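Side-chain contacts in alginate lyase (PDB 6KFN), which catalyses the cleavage of the polysaccharide alginate, probably by beta-elimination at mannuronate-containing linkages: residues I51-A56 against A62-Y67; V104-L109 against E117-R122; F241-Q246 against A254-N259. All blocks are in the same frame, centred on the assembly; numbering follows the deposited sequence.

Contact 1 (I51-A56 against A62-Y67)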
loop_
_atom_site.group_PDB
_atom_site.type_symbol
_atom_site.label_atom_id
_atom_site.label_comp_id
_atom_site.label_asym_id
_atom_site.label_seq_id
_atom_site.Cartn_x
_atom_site.Cartn_y
_atom_site.Cartn_z
ATOM N N ILE A 51 -14.152 -13.122 7.327
ATOM C CA ILE A 51 -15.266 -12.456 6.658
ATOM C C ILE A 51 -14.759 -12.065 5.276
ATOM O O ILE A 51 -13.722 -11.423 5.168
ATOM C CB ILE A 51 -15.794 -11.240 7.441
ATOM C CG1 ILE A 51 -16.119 -11.619 8.868
ATOM C CG2 ILE A 51 -17.034 -10.688 6.726
ATOM C CD1 ILE A 51 -16.589 -10.475 9.755
ATOM N N THR A 52 -15.461 -12.478 4.218
ATOM C CA THR A 52 -15.003 -12.252 2.855
ATOM C C THR A 52 -15.908 -11.256 2.143
ATOM O O THR A 52 -17.131 -11.360 2.210
ATOM C CB THR A 52 -14.975 -13.581 2.090
ATOM O OG1 THR A 52 -14.060 -14.453 2.764
ATOM C CG2 THR A 52 -14.525 -13.433 0.653
ATOM N N ILE A 53 -15.281 -10.322 1.416
ATOM C CA ILE A 53 -15.949 -9.528 0.394
ATOM C C ILE A 53 -15.191 -9.777 -0.904
ATOM O O ILE A 53 -13.983 -9.574 -0.955
ATOM C CB ILE A 53 -15.991 -8.051 0.780
ATOM C CG1 ILE A 53 -16.860 -7.281 -0.250
ATOM C CG2 ILE A 53 -14.685 -7.521 1.186
ATOM C CD1 ILE A 53 -17.061 -5.853 0.203
ATOM N N ARG A 54 -15.903 -10.227 -1.930
ATOM C CA ARG A 54 -15.237 -10.608 -3.165
ATOM C C ARG A 54 -16.127 -10.354 -4.354
ATOM O O ARG A 54 -17.343 -10.284 -4.242
ATOM C CB ARG A 54 -14.775 -12.066 -3.126
ATOM C CG ARG A 54 -15.916 -13.062 -3.082
ATOM C CD ARG A 54 -15.370 -14.463 -2.987
ATOM N NE ARG A 54 -16.430 -15.451 -2.829
ATOM C CZ ARG A 54 -17.025 -16.108 -3.809
ATOM N NH1 ARG A 54 -16.682 -15.921 -5.082
ATOM N NH2 ARG A 54 -17.992 -16.963 -3.526
ATOM N N SER A 55 -15.507 -10.285 -5.514
ATOM C CA SER A 55 -16.230 -10.253 -6.756
ATOM C C SER A 55 -16.699 -11.681 -7.086
ATOM O O SER A 55 -16.004 -12.677 -6.830
ATOM C CB SER A 55 -15.272 -9.671 -7.808
ATOM O OG SER A 55 -15.898 -9.402 -9.025
ATOM N N ALA A 56 -17.872 -11.749 -7.711
ATOM C CA ALA A 56 -18.409 -13.030 -8.148
ATOM C C ALA A 56 -17.530 -13.676 -9.207
ATOM O O ALA A 56 -17.518 -14.904 -9.325
ATOM C CB ALA A 56 -19.845 -12.857 -8.685
ATOM N N ALA A 62 -16.468 -6.564 -9.820
ATOM C CA ALA A 62 -17.234 -5.557 -9.115
ATOM C C ALA A 62 -16.338 -4.391 -8.704
ATOM O O ALA A 62 -15.162 -4.574 -8.388
ATOM C CB ALA A 62 -17.890 -6.191 -7.887
ATOM N N VAL A 63 -16.936 -3.207 -8.659
ATOM C CA VAL A 63 -16.254 -1.962 -8.341
ATOM C C VAL A 63 -16.866 -1.346 -7.094
ATOM O O VAL A 63 -18.085 -1.166 -7.027
ATOM C CB VAL A 63 -16.370 -0.941 -9.481
ATOM C CG1 VAL A 63 -15.640 0.360 -9.124
ATOM C CG2 VAL A 63 -15.832 -1.505 -10.804
ATOM N N LEU A 64 -16.021 -1.002 -6.114
ATOM C CA LEU A 64 -16.421 -0.159 -5.008
ATOM C C LEU A 64 -15.966 1.262 -5.312
ATOM O O LEU A 64 -14.776 1.530 -5.413
ATOM C CB LEU A 64 -15.815 -0.612 -3.672
ATOM C CG LEU A 64 -16.032 -2.055 -3.269
ATOM C CD1 LEU A 64 -15.510 -2.278 -1.864
ATOM C CD2 LEU A 64 -17.475 -2.446 -3.371
ATOM N N SER A 65 -16.942 2.166 -5.516
ATOM C CA SER A 65 -16.635 3.555 -5.809
ATOM C C SER A 65 -17.084 4.459 -4.675
ATOM O O SER A 65 -18.199 4.284 -4.154
ATOM C CB SER A 65 -17.332 4.006 -7.063
ATOM O OG SER A 65 -17.001 5.368 -7.342
ATOM N N GLY A 66 -16.266 5.450 -4.305
ATOM C CA GLY A 66 -16.782 6.531 -3.491
ATOM C C GLY A 66 -17.623 7.487 -4.314
ATOM O O GLY A 66 -17.877 7.296 -5.504
ATOM N N TYR A 67 -18.031 8.564 -3.656
ATOM C CA TYR A 67 -18.841 9.598 -4.289
ATOM C C TYR A 67 -18.026 10.656 -4.995
ATOM O O TYR A 67 -18.565 11.334 -5.880
ATOM C CB TYR A 67 -19.658 10.309 -3.234
ATOM C CG TYR A 67 -20.596 9.388 -2.512
ATOM C CD1 TYR A 67 -21.759 8.959 -3.126
ATOM C CD2 TYR A 67 -20.332 8.962 -1.220
ATOM C CE1 TYR A 67 -22.651 8.136 -2.480
ATOM C CE2 TYR A 67 -21.198 8.126 -0.556
ATOM C CZ TYR A 67 -22.374 7.726 -1.188
ATOM O OH TYR A 67 -23.256 6.894 -0.536
#

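Contact 2 (V104-L109 against E117-R122)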
loop_
_atom_site.group_PDB
_atom_site.type_symbol
_atom_site.label_atom_id
_atom_site.label_comp_id
_atom_site.label_asym_id
_atom_site.label_seq_id
_atom_site.Cartn_x
_atom_site.Cartn_y
_atom_site.Cartn_z
ATOM N N VAL A 104 -5.883 -8.918 7.861
ATOM C CA VAL A 104 -6.666 -8.681 6.652
ATOM C C VAL A 104 -5.827 -9.113 5.462
ATOM O O VAL A 104 -4.640 -8.803 5.376
ATOM C CB VAL A 104 -7.035 -7.192 6.562
ATOM C CG1 VAL A 104 -7.723 -6.862 5.251
ATOM C CG2 VAL A 104 -7.895 -6.763 7.750
ATOM N N GLN A 105 -6.454 -9.853 4.538
ATOM C CA GLN A 105 -5.813 -10.285 3.303
ATOM C C GLN A 105 -6.502 -9.627 2.116
ATOM O O GLN A 105 -7.674 -9.895 1.854
ATOM C CB GLN A 105 -5.889 -11.796 3.166
ATOM C CG GLN A 105 -5.230 -12.554 4.270
ATOM C CD GLN A 105 -5.159 -14.024 3.984
ATOM O OE1 GLN A 105 -4.132 -14.526 3.613
ATOM N NE2 GLN A 105 -6.265 -14.699 4.021
ATOM N N MET A 106 -5.773 -8.776 1.429
ATOM C CA MET A 106 -6.222 -8.108 0.210
ATOM C C MET A 106 -5.535 -8.802 -0.976
ATOM O O MET A 106 -4.311 -8.922 -0.973
ATOM C CB MET A 106 -5.835 -6.634 0.266
ATOM C CG MET A 106 -6.668 -5.857 1.249
ATOM S SD MET A 106 -6.014 -4.253 1.694
ATOM C CE MET A 106 -4.799 -4.791 2.920
ATOM N N ASP A 107 -6.312 -9.263 -1.956
ATOM C CA ASP A 107 -5.749 -10.092 -3.016
ATOM C C ASP A 107 -6.508 -9.815 -4.309
ATOM O O ASP A 107 -7.733 -9.835 -4.317
ATOM C CB ASP A 107 -5.876 -11.564 -2.581
ATOM C CG ASP A 107 -5.088 -12.558 -3.399
ATOM O OD1 ASP A 107 -4.605 -12.240 -4.482
ATOM O OD2 ASP A 107 -4.871 -13.679 -2.844
ATOM N N GLY A 108 -5.788 -9.557 -5.402
ATOM C CA GLY A 108 -6.440 -9.416 -6.689
ATOM C C GLY A 108 -7.173 -8.107 -6.837
ATOM O O GLY A 108 -8.165 -8.046 -7.577
ATOM N N LEU A 109 -6.719 -7.048 -6.172
ATOM C CA LEU A 109 -7.383 -5.768 -6.207
ATOM C C LEU A 109 -6.805 -4.864 -7.289
ATOM O O LEU A 109 -5.627 -4.941 -7.641
ATOM C CB LEU A 109 -7.278 -5.072 -4.853
ATOM C CG LEU A 109 -7.713 -5.909 -3.646
ATOM C CD1 LEU A 109 -7.770 -5.031 -2.419
ATOM C CD2 LEU A 109 -9.064 -6.577 -3.880
ATOM N N GLU A 117 -4.030 8.731 -1.000
ATOM C CA GLU A 117 -3.250 7.495 -1.028
ATOM C C GLU A 117 -4.120 6.271 -1.315
ATOM O O GLU A 117 -5.277 6.161 -0.906
ATOM C CB GLU A 117 -2.421 7.326 0.251
ATOM C CG GLU A 117 -3.158 6.996 1.548
ATOM C CD GLU A 117 -3.733 8.166 2.346
ATOM O OE1 GLU A 117 -3.945 9.261 1.778
ATOM O OE2 GLU A 117 -4.037 7.986 3.566
ATOM N N GLY A 118 -3.517 5.299 -1.993
ATOM C CA GLY A 118 -4.239 4.110 -2.405
ATOM C C GLY A 118 -4.669 3.224 -1.249
ATOM O O GLY A 118 -5.854 2.899 -1.119
ATOM N N VAL A 119 -3.696 2.780 -0.463
ATOM C CA VAL A 119 -3.912 1.880 0.670
ATOM C C VAL A 119 -3.163 2.452 1.854
ATOM O O VAL A 119 -1.990 2.813 1.717
ATOM C CB VAL A 119 -3.431 0.454 0.361
ATOM C CG1 VAL A 119 -3.565 -0.485 1.577
ATOM C CG2 VAL A 119 -4.210 -0.108 -0.831
ATOM N N HIS A 120 -3.792 2.490 3.023
ATOM C CA HIS A 120 -3.148 3.018 4.217
ATOM C C HIS A 120 -3.401 2.080 5.391
ATOM O O HIS A 120 -4.547 1.837 5.765
ATOM C CB HIS A 120 -3.678 4.398 4.515
ATOM C CG HIS A 120 -2.911 5.186 5.542
ATOM N ND1 HIS A 120 -2.916 6.541 5.508
ATOM C CD2 HIS A 120 -2.080 4.846 6.566
ATOM C CE1 HIS A 120 -2.190 7.022 6.506
ATOM N NE2 HIS A 120 -1.707 6.009 7.186
ATOM N N PHE A 121 -2.314 1.524 5.948
ATOM C CA PHE A 121 -2.361 0.731 7.179
ATOM C C PHE A 121 -2.142 1.689 8.356
ATOM O O PHE A 121 -1.057 2.257 8.478
ATOM C CB PHE A 121 -1.263 -0.324 7.199
ATOM C CG PHE A 121 -1.312 -1.296 6.044
ATOM C CD1 PHE A 121 -2.123 -2.388 6.103
ATOM C CD2 PHE A 121 -0.547 -1.109 4.921
ATOM C CE1 PHE A 121 -2.180 -3.296 5.064
ATOM C CE2 PHE A 121 -0.589 -2.004 3.875
ATOM C CZ PHE A 121 -1.420 -3.127 3.951
ATOM N N ARG A 122 -3.169 1.912 9.178
ATOM C CA ARG A 122 -3.106 2.973 10.187
ATOM C C ARG A 122 -3.542 2.457 11.545
ATOM O O ARG A 122 -4.250 1.448 11.690
ATOM C CB ARG A 122 -3.977 4.160 9.714
ATOM C CG ARG A 122 -3.714 5.474 10.431
ATOM C CD ARG A 122 -4.461 6.646 9.832
ATOM N NE ARG A 122 -5.895 6.521 10.078
ATOM C CZ ARG A 122 -6.790 7.393 9.640
ATOM N NH1 ARG A 122 -6.429 8.477 8.977
ATOM N NH2 ARG A 122 -8.082 7.185 9.880
#

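Contact 3 (F241-Q246 against A254-N259). With NA (sodium ion), chain C.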
loop_
_atom_site.group_PDB
_atom_site.type_symbol
_atom_site.label_atom_id
_atom_site.label_comp_id
_atom_site.label_asym_id
_atom_site.label_seq_id
_atom_site.Cartn_x
_atom_site.Cartn_y
_atom_site.Cartn_z
ATOM N N PHE A 241 15.482 3.863 -3.771
ATOM C CA PHE A 241 15.026 3.625 -2.412
ATOM C C PHE A 241 15.782 4.576 -1.481
ATOM O O PHE A 241 16.983 4.799 -1.663
ATOM C CB PHE A 241 15.299 2.172 -1.967
ATOM C CG PHE A 241 14.828 1.120 -2.956
ATOM C CD1 PHE A 241 13.511 1.074 -3.393
ATOM C CD2 PHE A 241 15.711 0.174 -3.442
ATOM C CE1 PHE A 241 13.083 0.101 -4.274
ATOM C CE2 PHE A 241 15.293 -0.816 -4.326
ATOM C CZ PHE A 241 13.987 -0.846 -4.749
ATOM N N GLN A 242 15.068 5.105 -0.495
ATOM C CA GLN A 242 15.659 5.944 0.533
ATOM C C GLN A 242 15.338 5.392 1.903
ATOM O O GLN A 242 14.342 4.683 2.087
ATOM C CB GLN A 242 15.138 7.384 0.435
ATOM C CG GLN A 242 15.498 8.042 -0.887
ATOM C CD GLN A 242 14.843 9.374 -1.110
ATOM O OE1 GLN A 242 13.896 9.761 -0.418
ATOM N NE2 GLN A 242 15.304 10.086 -2.116
ATOM N N VAL A 243 16.188 5.748 2.867
ATOM C CA VAL A 243 15.957 5.470 4.276
ATOM C C VAL A 243 16.196 6.788 5.018
ATOM O O VAL A 243 17.198 7.459 4.747
ATOM C CB VAL A 243 16.871 4.351 4.830
ATOM C CG1 VAL A 243 16.360 3.842 6.169
ATOM C CG2 VAL A 243 17.012 3.192 3.845
ATOM N N HIS A 244 15.285 7.165 5.906
ATOM C CA HIS A 244 15.395 8.424 6.662
ATOM C C HIS A 244 15.095 8.178 8.114
ATOM O O HIS A 244 14.302 7.291 8.453
ATOM C CB HIS A 244 14.402 9.483 6.138
ATOM C CG HIS A 244 14.704 10.038 4.791
ATOM N ND1 HIS A 244 14.185 9.523 3.617
ATOM C CD2 HIS A 244 15.437 11.116 4.435
ATOM C CE1 HIS A 244 14.602 10.274 2.598
ATOM N NE2 HIS A 244 15.358 11.233 3.073
ATOM N N VAL A 245 15.686 9.040 8.971
ATOM C CA VAL A 245 15.447 9.043 10.408
ATOM C C VAL A 245 14.597 10.257 10.777
ATOM O O VAL A 245 15.094 11.386 10.805
ATOM C CB VAL A 245 16.785 9.061 11.170
ATOM C CG1 VAL A 245 16.521 8.978 12.665
ATOM C CG2 VAL A 245 17.678 7.914 10.732
ATOM N N GLN A 246 13.331 10.025 11.095
ATOM C CA GLN A 246 12.439 11.073 11.549
ATOM C C GLN A 246 12.416 11.231 13.050
ATOM O O GLN A 246 12.059 12.313 13.556
ATOM C CB GLN A 246 11.017 10.778 11.065
ATOM C CG GLN A 246 10.873 10.733 9.577
ATOM C CD GLN A 246 11.560 11.877 8.822
ATOM O OE1 GLN A 246 12.666 11.729 8.272
ATOM N NE2 GLN A 246 10.922 13.025 8.859
ATOM N N ALA A 254 17.029 -1.480 7.747
ATOM C CA ALA A 254 16.342 -1.756 6.490
ATOM C C ALA A 254 17.194 -2.717 5.658
ATOM O O ALA A 254 18.403 -2.538 5.585
ATOM C CB ALA A 254 16.140 -0.473 5.700
ATOM N N THR A 255 16.615 -3.736 5.089
ATOM C CA THR A 255 17.338 -4.712 4.292
ATOM C C THR A 255 16.841 -4.662 2.853
ATOM O O THR A 255 15.647 -4.730 2.622
ATOM C CB THR A 255 17.156 -6.121 4.869
ATOM O OG1 THR A 255 17.631 -6.159 6.198
ATOM C CG2 THR A 255 17.841 -7.175 4.008
ATOM N N PHE A 256 17.780 -4.575 1.906
ATOM C CA PHE A 256 17.471 -4.517 0.481
ATOM C C PHE A 256 18.220 -5.636 -0.215
ATOM O O PHE A 256 19.447 -5.571 -0.342
ATOM C CB PHE A 256 17.919 -3.172 -0.129
ATOM C CG PHE A 256 17.202 -1.987 0.441
ATOM C CD1 PHE A 256 17.646 -1.345 1.596
ATOM C CD2 PHE A 256 16.055 -1.481 -0.181
ATOM C CE1 PHE A 256 16.983 -0.255 2.114
ATOM C CE2 PHE A 256 15.379 -0.383 0.348
ATOM C CZ PHE A 256 15.854 0.240 1.484
ATOM N N THR A 257 17.501 -6.665 -0.659
ATOM C CA THR A 257 18.155 -7.785 -1.313
ATOM C C THR A 257 17.458 -8.143 -2.604
ATOM O O THR A 257 16.238 -8.180 -2.698
ATOM C CB THR A 257 18.289 -9.015 -0.432
ATOM O OG1 THR A 257 17.012 -9.417 -0.036
ATOM C CG2 THR A 257 19.125 -8.732 0.776
ATOM N N GLY A 258 18.258 -8.473 -3.623
ATOM C CA GLY A 258 17.715 -9.074 -4.821
ATOM C C GLY A 258 16.839 -8.164 -5.663
ATOM O O GLY A 258 16.061 -8.696 -6.463
ATOM N N ASN A 259 16.933 -6.859 -5.508
ATOM C CA ASN A 259 16.110 -5.935 -6.281
ATOM C C ASN A 259 16.840 -5.586 -7.583
ATOM O O ASN A 259 18.062 -5.588 -7.615
ATOM C CB ASN A 259 15.849 -4.646 -5.488
ATOM C CG ASN A 259 15.138 -4.929 -4.184
ATOM O OD1 ASN A 259 13.949 -5.218 -4.164
ATOM N ND2 ASN A 259 15.873 -4.863 -3.078
HETATM NA NA NA C . 12.276 11.486 -0.665
HETATM O O HOH W 1 10.841 9.779 -1.461
HETATM O O HOH W 2 11.317 11.407 1.503
HETATM O O HOH W 3 13.714 13.195 0.099
#

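Contact 1 (I51-A56 against A62-Y67)
Ser55 and Ala62 meet where the connecting loop brings the chains closest, and Ile53 and Leu64 meet deeper inside, where the two short strands have already diverged. The serine OG takes the backbone N-H of Ala62, with Ala62 N lying 3.0 Å from Ser55 OG and the bond nearly straight at 164°. In the conformer described, OG stands anti to its own backbone N (chi1 -171°), and this rotation carries the hydroxyl across to the incoming chain. The same hydroxyl is bonded to the carbonyl of Gly57, to which it must donate, so it gives one bond and receives another. Serine suits this place because its short arm can both accept and donate beside the loop, and alanine suits the other side because its methyl fits between Leu29, Phe35 and Leu87.

Farther in, and again in the one conformer described here, Ile53 reaches out with an extended chain, and its CD1 comes obliquely to within 4.4 Å of Leu64 CD1, a light and tentative methyl-to-methyl touch. Ile53 also packs on Ile84 of the next coil and on Leu87. Arg54, between Ile53 and Ser55, has its CB directed away from the other segment and pairs with Asp26, in the alternation expected of a strand on the wall of a parallel beta-helix.

Chemically, the corner divides its work: a buried hydroxyl satisfies the main chain where the backbone turns, while branched aliphatic groups fill the interior without needing polar partners.

Contact 2 (V104-L109 against E117-R122)
Met106 extends from strand 105-107 toward Val119 and Phe121 of strand 119-122, and most of its contact is made by its last two atoms. CB and CG are the stem that spans the gap between backbones whose nearest CA atoms, those of Met106 and Val119, are 10.3 Å apart. SD then passes the CG1 branch of Val119 at 4.5 Å, a loose apolar contact. At SD the chain bends (chi3 -81°) and brings CE to the phenyl group, where Met106 CE lies 3.7 Å from Phe121 CE1, with CZ only slightly farther; the methyl arrives at a slant to the ring. An unbranched, flexible methionine suits the job, since it can cross the interior and still turn its tip. Two walls of the right-handed parallel beta-helix are joined in this way through its hydrophobic bore, where Ile130 of the next coil touches both Met106 and Val119. His120, between the two inward residues, lies on the other side of its strand. Its ND1 donates to Glu117 OE2 at 2.7 Å, within the imidazole plane but on the anti side of the carboxylate. Glu117 OE1 in turn pairs with Lys94, and His120 NE2 bonds to the carbonyl of Gly152.

Contact 3 (F241-Q246 against A254-N259)
Phe241 and Phe256 lie side by side with their planes only 23° apart, yet slid so far that the rings barely overlap, their centroids 5.4 Å from each other. The tightest approach is therefore between a stem and a ring: Phe241 CB sits 3.4 Å from Phe256 CE2. Val243 comes to the edge of the second ring, its CG2 being 3.9 Å from Phe256 CE1, and the same methyl also touches the small side chain of Ala254. At the far end, Asn259 CB rests against the edge of the Phe241 ring, 4.0 Å from its CE2. Were Phe256 replaced by an alanine, the ring lost would be likely to open a gap beside Phe241 CB and Val243 CG2 and deprive both of a partner across the bore.

Strands 241-243 and 254-257 run nearly antiparallel, at 160°, but their axes come no nearer than 9.5 Å, a spacing bridged by side chains as between opposing walls of a beta-helix. Val271 touches both Val243 and Phe256 from the next coil. Asparagine suits position 259 because both ends of its amide are engaged: OD1 takes the N-H of Asn227 and ND2 binds the carbonyl of Ile224, while Asn284 receives the N-H of Asn259. Asparagines that bond in this way to the backbone of neighbouring coils recall those at the turns of pectate lyase-like beta-helices.

Gln242, between the two inward residues, turns outward. Extended beyond CG, it places OE1 2.4 Å from a sodium ion; its NE2 is steadied by Asp239. One short strand thus separates two chemistries: buried hydrocarbon side chains on the inside, and outside an amide oxygen that, with the Asp212 carboxylate, the Tyr210 carbonyl and three waters, makes an all-oxygen site that would suit a sodium ion.

In the fold
The three contacts follow one another along the chain and along the axis of the beta-helix. Centre to centre, contact 2 lies about 13 Å from contact 1 and about 21 Å from contact 3, while contacts 1 and 3, on opposite sides of the chain's centre, are about 34 Å apart. None touches another. Strands 51-55, 105-107 and 254-257 belong to one run of parallel strands, whereas 119-122 and 241-243 share the ten-stranded parallel sheet. Contacts 2 and 3 therefore each join these two walls, while contact 1 closes a corner, joining 51-55 to strand 63-65, which pairs in parallel with 34-36 and 88-92, so the elongated core is built from successive local packings.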